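Local structure of nucleoporin nup120 (Schizosaccharomyces pombe, 4GQ2) at residues P411-S416 and T592-R597; S586-S591 and K622-N627. The protein serves as a structural component of the nuclear pore complex, in which nucleoporins can also dock transiently associated nuclear transport factors. All blocks are in the same frame, centred on the assembly; numbering follows the deposited sequence.

Interaction 1. Residues P411-S416 and T592-R597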
ATOM      1  N   PRO A 411      10.751  17.682   5.005  1.00 38.69           N
ATOM      2  CA  PRO A 411       9.416  18.041   5.487  1.00 35.09           C
ATOM      3  C   PRO A 411       9.437  19.026   6.647  1.00 42.88           C
ATOM      4  O   PRO A 411      10.178  18.830   7.616  1.00 44.34           O
ATOM      5  CB  PRO A 411       8.812  16.704   5.956  1.00 29.25           C
ATOM      6  CG  PRO A 411       9.871  15.662   5.770  1.00 27.11           C
ATOM      7  CD  PRO A 411      10.904  16.220   4.845  1.00 33.99           C
ATOM      8  N   THR A 412       8.606  20.060   6.548  1.00 42.90           N
ATOM      9  CA  THR A 412       8.510  21.098   7.575  1.00 49.10           C
ATOM     10  C   THR A 412       7.215  20.924   8.348  1.00 49.34           C
ATOM     11  O   THR A 412       6.991  21.580   9.365  1.00 57.71           O
ATOM     12  CB  THR A 412       8.546  22.508   6.951  1.00 58.94           C
ATOM     13  OG1 THR A 412       7.602  22.577   5.871  1.00 67.04           O
ATOM     14  CG2 THR A 412       9.943  22.825   6.423  1.00 52.58           C
ATOM     15  N   ASN A 413       6.361  20.044   7.833  1.00 40.57           N
ATOM     16  CA  ASN A 413       5.140  19.633   8.505  1.00 39.21           C
ATOM     17  C   ASN A 413       5.044  18.107   8.419  1.00 40.90           C
ATOM     18  O   ASN A 413       5.719  17.492   7.585  1.00 36.03           O
ATOM     19  CB  ASN A 413       3.929  20.310   7.861  1.00 36.54           C
ATOM     20  CG  ASN A 413       3.536  19.665   6.548  1.00 38.20           C
ATOM     21  OD1 ASN A 413       2.859  18.639   6.527  1.00 43.11           O
ATOM     22  ND2 ASN A 413       3.955  20.263   5.448  1.00 36.60           N
ATOM     23  N   MET A 414       4.207  17.496   9.256  1.00 36.56           N
ATOM     24  CA  MET A 414       4.160  16.031   9.322  1.00 38.32           C
ATOM     25  C   MET A 414       2.934  15.387   8.666  1.00 34.94           C
ATOM     26  O   MET A 414       2.692  14.198   8.867  1.00 34.17           O
ATOM     27  CB  MET A 414       4.341  15.530  10.764  1.00 34.37           C
ATOM     28  CG  MET A 414       5.695  15.864  11.392  1.00 38.30           C
ATOM     29  SD  MET A 414       7.085  14.889  10.765  1.00 36.52           S
ATOM     30  CE  MET A 414       7.919  16.069   9.694  1.00 33.85           C
ATOM     31  N   SER A 415       2.198  16.153   7.861  1.00 31.90           N
ATOM     32  CA  SER A 415       1.000  15.637   7.150  1.00 34.94           C
ATOM     33  C   SER A 415       1.235  14.342   6.380  1.00 31.98           C
ATOM     34  O   SER A 415       0.363  13.487   6.349  1.00 38.61           O
ATOM     35  CB  SER A 415       0.405  16.686   6.215  1.00 33.23           C
ATOM     36  OG  SER A 415       1.349  17.071   5.235  1.00 41.89           O
ATOM     37  N   SER A 416       2.418  14.195   5.784  1.00 37.72           N
ATOM     38  CA  SER A 416       2.824  12.928   5.159  1.00 37.30           C
ATOM     39  C   SER A 416       4.030  12.280   5.864  1.00 39.57           C
ATOM     40  O   SER A 416       4.724  11.434   5.288  1.00 34.52           O
ATOM     41  CB  SER A 416       3.129  13.139   3.673  1.00 35.45           C
ATOM     42  OG  SER A 416       1.937  13.358   2.933  1.00 46.70           O
ATOM     43  N   THR A 592       3.537  21.481  -0.122  1.00 44.76           N
ATOM     44  CA  THR A 592       2.255  22.182  -0.156  1.00 44.43           C
ATOM     45  C   THR A 592       1.126  21.198  -0.453  1.00 36.17           C
ATOM     46  O   THR A 592       0.077  21.249   0.187  1.00 36.34           O
ATOM     47  CB  THR A 592       2.250  23.336  -1.192  1.00 47.67           C
ATOM     48  OG1 THR A 592       3.281  24.284  -0.872  1.00 48.07           O
ATOM     49  CG2 THR A 592       0.915  24.057  -1.203  1.00 36.07           C
ATOM     50  N   LEU A 593       1.354  20.300  -1.412  1.00 35.43           N
ATOM     51  CA  LEU A 593       0.361  19.289  -1.792  1.00 35.14           C
ATOM     52  C   LEU A 593      -0.013  18.409  -0.620  1.00 40.20           C
ATOM     53  O   LEU A 593      -1.179  18.035  -0.446  1.00 37.67           O
ATOM     54  CB  LEU A 593       0.885  18.404  -2.924  1.00 30.30           C
ATOM     55  CG  LEU A 593       0.734  18.962  -4.338  1.00 44.86           C
ATOM     56  CD1 LEU A 593       1.211  17.949  -5.374  1.00 37.43           C
ATOM     57  CD2 LEU A 593      -0.715  19.360  -4.597  1.00 53.87           C
ATOM     58  N   SER A 594       0.994  18.090   0.188  1.00 38.77           N
ATOM     59  CA  SER A 594       0.818  17.216   1.330  1.00 36.23           C
ATOM     60  C   SER A 594      -0.066  17.898   2.370  1.00 34.15           C
ATOM     61  O   SER A 594      -0.874  17.243   3.040  1.00 38.80           O
ATOM     62  CB  SER A 594       2.186  16.831   1.895  1.00 39.71           C
ATOM     63  OG  SER A 594       2.054  16.038   3.052  1.00 53.50           O
ATOM     64  N   GLU A 595       0.069  19.217   2.480  1.00 29.28           N
ATOM     65  CA  GLU A 595      -0.748  20.001   3.407  1.00 35.86           C
ATOM     66  C   GLU A 595      -2.178  20.145   2.890  1.00 45.09           C
ATOM     67  O   GLU A 595      -3.140  20.117   3.669  1.00 42.94           O
ATOM     68  CB  GLU A 595      -0.124  21.380   3.655  1.00 46.52           C
ATOM     69  CG  GLU A 595       1.208  21.317   4.391  1.00 52.45           C
ATOM     70  CD  GLU A 595       1.746  22.680   4.787  1.00 64.30           C
ATOM     71  OE1 GLU A 595       2.330  23.370   3.921  1.00 57.71           O
ATOM     72  OE2 GLU A 595       1.608  23.045   5.977  1.00 67.57           O
ATOM     73  N   ILE A 596      -2.304  20.292   1.570  1.00 40.50           N
ATOM     74  CA  ILE A 596      -3.596  20.424   0.912  1.00 36.59           C
ATOM     75  C   ILE A 596      -4.435  19.147   1.075  1.00 39.13           C
ATOM     76  O   ILE A 596      -5.635  19.210   1.398  1.00 40.55           O
ATOM     77  CB  ILE A 596      -3.414  20.820  -0.566  1.00 36.28           C
ATOM     78  CG1 ILE A 596      -3.099  22.314  -0.659  1.00 38.33           C
ATOM     79  CG2 ILE A 596      -4.649  20.485  -1.385  1.00 34.14           C
ATOM     80  CD1 ILE A 596      -2.602  22.767  -2.020  1.00 40.87           C
ATOM     81  N   ARG A 597      -3.799  17.995   0.889  1.00 31.65           N
ATOM     82  CA  ARG A 597      -4.506  16.725   1.001  1.00 35.71           C
ATOM     83  C   ARG A 597      -4.951  16.435   2.436  1.00 36.20           C
ATOM     84  O   ARG A 597      -6.008  15.845   2.658  1.00 43.83           O
ATOM     85  CB  ARG A 597      -3.673  15.596   0.408  1.00 36.47           C
ATOM     86  CG  ARG A 597      -3.454  15.798  -1.085  1.00 33.70           C
ATOM     87  CD  ARG A 597      -2.536  14.755  -1.709  1.00 33.03           C
ATOM     88  NE  ARG A 597      -2.519  14.952  -3.155  1.00 40.09           N
ATOM     89  CZ  ARG A 597      -1.516  14.635  -3.965  1.00 38.88           C
ATOM     90  NH1 ARG A 597      -0.415  14.081  -3.490  1.00 38.28           N
ATOM     91  NH2 ARG A 597      -1.620  14.878  -5.264  1.00 35.48           N
TER
HETATM   92  O   HOH W   1      -0.750  14.596   3.621  1.00 34.37           O
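The amide of N413 and the carboxylate of E595 lie stacked, their planes 15° apart, and the two side chains cross obliquely. N413 ND2 lies 3.1 Å from the methylene E595 CG and stays 3.7 Å from E595 OE2, so the contact is made plane to plane through the CG and CD carbons. In its own plane the amide is held at the other end: N413 OD1 accepts from S415 N at 2.9 Å and from the hydroxyl S415 OG at 2.5 Å, both donors lying in the carbonyl plane. The first of these bonds closes an Asx turn, with N413 CG in the crowded position between backbone N and carbonyl carbon (chi1 77°), and the two together fix the amide's rotation. This turn belongs to the loop between strand 390-395 and helix 419-428, and it sits against helix 590-605, which also packs on helices 612-624 and 672-703. From that helix S594 projects its hydroxyl anti to the backbone N, into a group of three serines. S594 OG is 2.5 Å from S415 OG, and S416 OG is hydrogen-bonded to S594 OG at 2.7 Å. Beside the serines, water 1 donates to S594 O at 2.7 Å and more weakly to S415 O, joining loop and helix backbones. Residues of another protein's chain pack on the loop at N413, M414 and S415.

Interaction 2. Residues S586-S591 and K622-N627; sequences SCMSFS and KHIYPN
M588 makes the close part of this contact. Its CG stands anti to the carbonyl carbon and the chain bends at chi2 (-56°), which brings the sulfur and methyl up to the C-terminal part of helix 612-624 and beyond. There M588 SD meets N627 CB at 3.8 Å, the two side chains crossing at about a right angle, while M588 CE reaches I624 CG1 at 4.3 Å. The same methyl lies 4.0 Å from H623 O. That carbonyl accepts from the N627 side chain: ND2 to H623 O is 2.6 Å with an N-H...O angle of 145°, the donor standing well above the carbonyl plane, so the amide folds back onto the carbonyl four residues earlier. F698 of helix 672-703 and L593 also pack on M588, which is buried. The other side is looser, with S589 exposed and C587 partly so. C587 comes no nearer than 4.1 Å, from its CB to N627 O, and the link runs through water 2, which accepts from S589 N at 2.8 Å and donates to N627 OD1. N627 OD1 also has a weak bond with T592 OG1. H623 turns its ring toward helix 590-605, where NE2 is hydrogen-bonded to S599. S589 occupies the N-cap position of helix 590-605, so the contact sets the start of that helix beside the end of helix 612-624, as expected where consecutive helices of an alpha-helical domain pack as an antiparallel pair.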
ATOM      1  N   SER A 586       0.132  22.612 -10.694  1.00 38.36           N
ATOM      2  CA  SER A 586       1.590  22.560 -10.815  1.00 46.23           C
ATOM      3  C   SER A 586       2.313  23.719 -10.120  1.00 43.46           C
ATOM      4  O   SER A 586       3.540  23.770 -10.119  1.00 51.33           O
ATOM      5  CB  SER A 586       1.989  22.501 -12.288  1.00 44.44           C
ATOM      6  OG  SER A 586       1.866  23.783 -12.877  1.00 53.93           O
ATOM      7  N   CYS A 587       1.555  24.649  -9.544  1.00 44.76           N
ATOM      8  CA  CYS A 587       2.120  25.716  -8.707  1.00 45.62           C
ATOM      9  C   CYS A 587       2.499  25.229  -7.305  1.00 51.18           C
ATOM     10  O   CYS A 587       3.194  25.931  -6.562  1.00 49.67           O
ATOM     11  CB  CYS A 587       1.127  26.873  -8.576  1.00 45.47           C
ATOM     12  SG  CYS A 587       0.749  27.718 -10.126  1.00 52.18           S
ATOM     13  N   MET A 588       2.032  24.034  -6.952  1.00 52.56           N
ATOM     14  CA  MET A 588       2.191  23.482  -5.614  1.00 48.22           C
ATOM     15  C   MET A 588       3.355  22.507  -5.556  1.00 50.51           C
ATOM     16  O   MET A 588       3.443  21.595  -6.383  1.00 51.21           O
ATOM     17  CB  MET A 588       0.914  22.748  -5.178  1.00 44.27           C
ATOM     18  CG  MET A 588      -0.381  23.478  -5.466  1.00 39.54           C
ATOM     19  SD  MET A 588      -0.453  25.132  -4.755  1.00 49.05           S
ATOM     20  CE  MET A 588      -2.039  25.667  -5.397  1.00 47.00           C
ATOM     21  N   SER A 589       4.229  22.690  -4.567  1.00 43.58           N
ATOM     22  CA  SER A 589       5.308  21.735  -4.307  1.00 50.65           C
ATOM     23  C   SER A 589       4.780  20.522  -3.528  1.00 51.00           C
ATOM     24  O   SER A 589       3.672  20.564  -2.971  1.00 44.40           O
ATOM     25  CB  SER A 589       6.448  22.409  -3.532  1.00 45.76           C
ATOM     26  OG  SER A 589       6.009  22.841  -2.253  1.00 53.77           O
ATOM     27  N   PHE A 590       5.582  19.460  -3.485  1.00 52.57           N
ATOM     28  CA  PHE A 590       5.246  18.245  -2.744  1.00 49.15           C
ATOM     29  C   PHE A 590       4.758  18.569  -1.333  1.00 51.83           C
ATOM     30  O   PHE A 590       3.770  18.005  -0.865  1.00 57.90           O
ATOM     31  CB  PHE A 590       6.457  17.302  -2.667  1.00 46.89           C
ATOM     32  CG  PHE A 590       6.225  16.088  -1.803  1.00 48.91           C
ATOM     33  CD1 PHE A 590       6.473  16.130  -0.435  1.00 39.20           C
ATOM     34  CD2 PHE A 590       5.739  14.903  -2.357  1.00 51.47           C
ATOM     35  CE1 PHE A 590       6.245  15.020   0.365  1.00 40.63           C
ATOM     36  CE2 PHE A 590       5.512  13.787  -1.562  1.00 51.05           C
ATOM     37  CZ  PHE A 590       5.766  13.845  -0.196  1.00 46.23           C
ATOM     38  N   SER A 591       5.464  19.483  -0.674  1.00 52.77           N
ATOM     39  CA  SER A 591       5.175  19.872   0.701  1.00 42.09           C
ATOM     40  C   SER A 591       3.829  20.595   0.826  1.00 43.31           C
ATOM     41  O   SER A 591       3.075  20.352   1.765  1.00 49.79           O
ATOM     42  CB  SER A 591       6.328  20.731   1.240  1.00 44.44           C
ATOM     43  OG  SER A 591       5.960  21.432   2.417  1.00 58.55           O
ATOM     44  N   LYS A 622      -5.351  29.762   2.879  1.00 47.47           N
ATOM     45  CA  LYS A 622      -4.205  29.061   3.449  1.00 55.36           C
ATOM     46  C   LYS A 622      -3.339  28.340   2.414  1.00 49.46           C
ATOM     47  O   LYS A 622      -2.114  28.310   2.552  1.00 48.63           O
ATOM     48  CB  LYS A 622      -4.618  28.125   4.598  1.00 68.71           C
ATOM     49  CG  LYS A 622      -5.735  27.148   4.274  1.00 81.91           C
ATOM     50  CD  LYS A 622      -6.191  26.379   5.507  1.00103.75           C
ATOM     51  CE  LYS A 622      -7.242  25.334   5.148  1.00103.86           C
ATOM     52  NZ  LYS A 622      -7.869  24.705   6.345  1.00 85.47           N
ATOM     53  N   HIS A 623      -3.965  27.798   1.369  1.00 50.67           N
ATOM     54  CA  HIS A 623      -3.259  26.898   0.435  1.00 57.13           C
ATOM     55  C   HIS A 623      -3.012  27.397  -0.954  1.00 58.14           C
ATOM     56  O   HIS A 623      -2.026  27.008  -1.584  1.00 51.95           O
ATOM     57  CB  HIS A 623      -3.958  25.547   0.372  1.00 44.29           C
ATOM     58  CG  HIS A 623      -3.952  24.813   1.688  1.00 46.32           C
ATOM     59  ND1 HIS A 623      -2.815  24.365   2.265  1.00 40.13           N
ATOM     60  CD2 HIS A 623      -4.989  24.471   2.545  1.00 40.13           C
ATOM     61  CE1 HIS A 623      -3.114  23.762   3.426  1.00 44.87           C
ATOM     62  NE2 HIS A 623      -4.444  23.831   3.601  1.00 47.73           N
ATOM     63  N   ILE A 624      -3.886  28.259  -1.456  1.00 47.35           N
ATOM     64  CA  ILE A 624      -3.729  28.743  -2.815  1.00 51.52           C
ATOM     65  C   ILE A 624      -3.045  30.106  -2.855  1.00 57.10           C
ATOM     66  O   ILE A 624      -1.972  30.249  -3.447  1.00 58.14           O
ATOM     67  CB  ILE A 624      -5.074  28.755  -3.567  1.00 48.89           C
ATOM     68  CG1 ILE A 624      -5.594  27.327  -3.700  1.00 50.84           C
ATOM     69  CG2 ILE A 624      -4.924  29.406  -4.935  1.00 42.93           C
ATOM     70  CD1 ILE A 624      -7.037  27.247  -4.131  1.00 70.56           C
ATOM     71  N   TYR A 625      -3.662  31.093  -2.213  1.00 54.63           N
ATOM     72  CA  TYR A 625      -3.163  32.465  -2.223  1.00 58.19           C
ATOM     73  C   TYR A 625      -1.639  32.585  -2.019  1.00 48.35           C
ATOM     74  O   TYR A 625      -0.970  33.230  -2.825  1.00 52.71           O
ATOM     75  CB  TYR A 625      -3.947  33.325  -1.221  1.00 65.93           C
ATOM     76  CG  TYR A 625      -3.539  34.777  -1.177  1.00 83.04           C
ATOM     77  CD1 TYR A 625      -4.048  35.693  -2.099  1.00 98.66           C
ATOM     78  CD2 TYR A 625      -2.653  35.242  -0.203  1.00 86.18           C
ATOM     79  CE1 TYR A 625      -3.678  37.029  -2.058  1.00 99.70           C
ATOM     80  CE2 TYR A 625      -2.277  36.574  -0.155  1.00 85.60           C
ATOM     81  CZ  TYR A 625      -2.793  37.463  -1.083  1.00 92.85           C
ATOM     82  OH  TYR A 625      -2.424  38.787  -1.037  1.00113.49           O
ATOM     83  N   PRO A 626      -1.080  31.958  -0.962  1.00 53.71           N
ATOM     84  CA  PRO A 626       0.370  32.121  -0.755  1.00 54.42           C
ATOM     85  C   PRO A 626       1.250  31.431  -1.795  1.00 52.65           C
ATOM     86  O   PRO A 626       2.453  31.684  -1.846  1.00 60.47           O
ATOM     87  CB  PRO A 626       0.609  31.496   0.623  1.00 52.85           C
ATOM     88  CG  PRO A 626      -0.540  30.582   0.839  1.00 57.53           C
ATOM     89  CD  PRO A 626      -1.707  31.224   0.154  1.00 58.91           C
ATOM     90  N   ASN A 627       0.659  30.581  -2.623  1.00 57.14           N
ATOM     91  CA  ASN A 627       1.429  29.804  -3.585  1.00 60.39           C
ATOM     92  C   ASN A 627       1.272  30.279  -5.022  1.00 64.47           C
ATOM     93  O   ASN A 627       2.040  29.882  -5.898  1.00 70.59           O
ATOM     94  CB  ASN A 627       1.071  28.318  -3.466  1.00 60.80           C
ATOM     95  CG  ASN A 627       1.493  27.721  -2.135  1.00 65.84           C
ATOM     96  OD1 ASN A 627       2.682  27.504  -1.885  1.00 68.91           O
ATOM     97  ND2 ASN A 627       0.519  27.456  -1.271  1.00 55.30           N
TER
HETATM   98  O   HOH W   2       4.228  25.209  -3.245  1.00 51.23           O

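Helix 590-605 is common to both contacts, whose centres lie 10 Å apart: interaction 1 uses its first turns against the 411-416 loop, and interaction 2 its N-terminal approach against the end of helix 612-624. They touch directly, T592 CG2 lying 3.4 Å from N627 ND2 and I596 CG1 3.5 Å from H623 CB. Interaction 2 is the more buried, with three of five touching residues buried against two, and its direct contacts are mostly sulfur and carbon packing. Interaction 1, only partly buried and beside another protein's chain, relies on hydroxyls and a stacked amide and carboxylate. Each also carries a water bridging its segments.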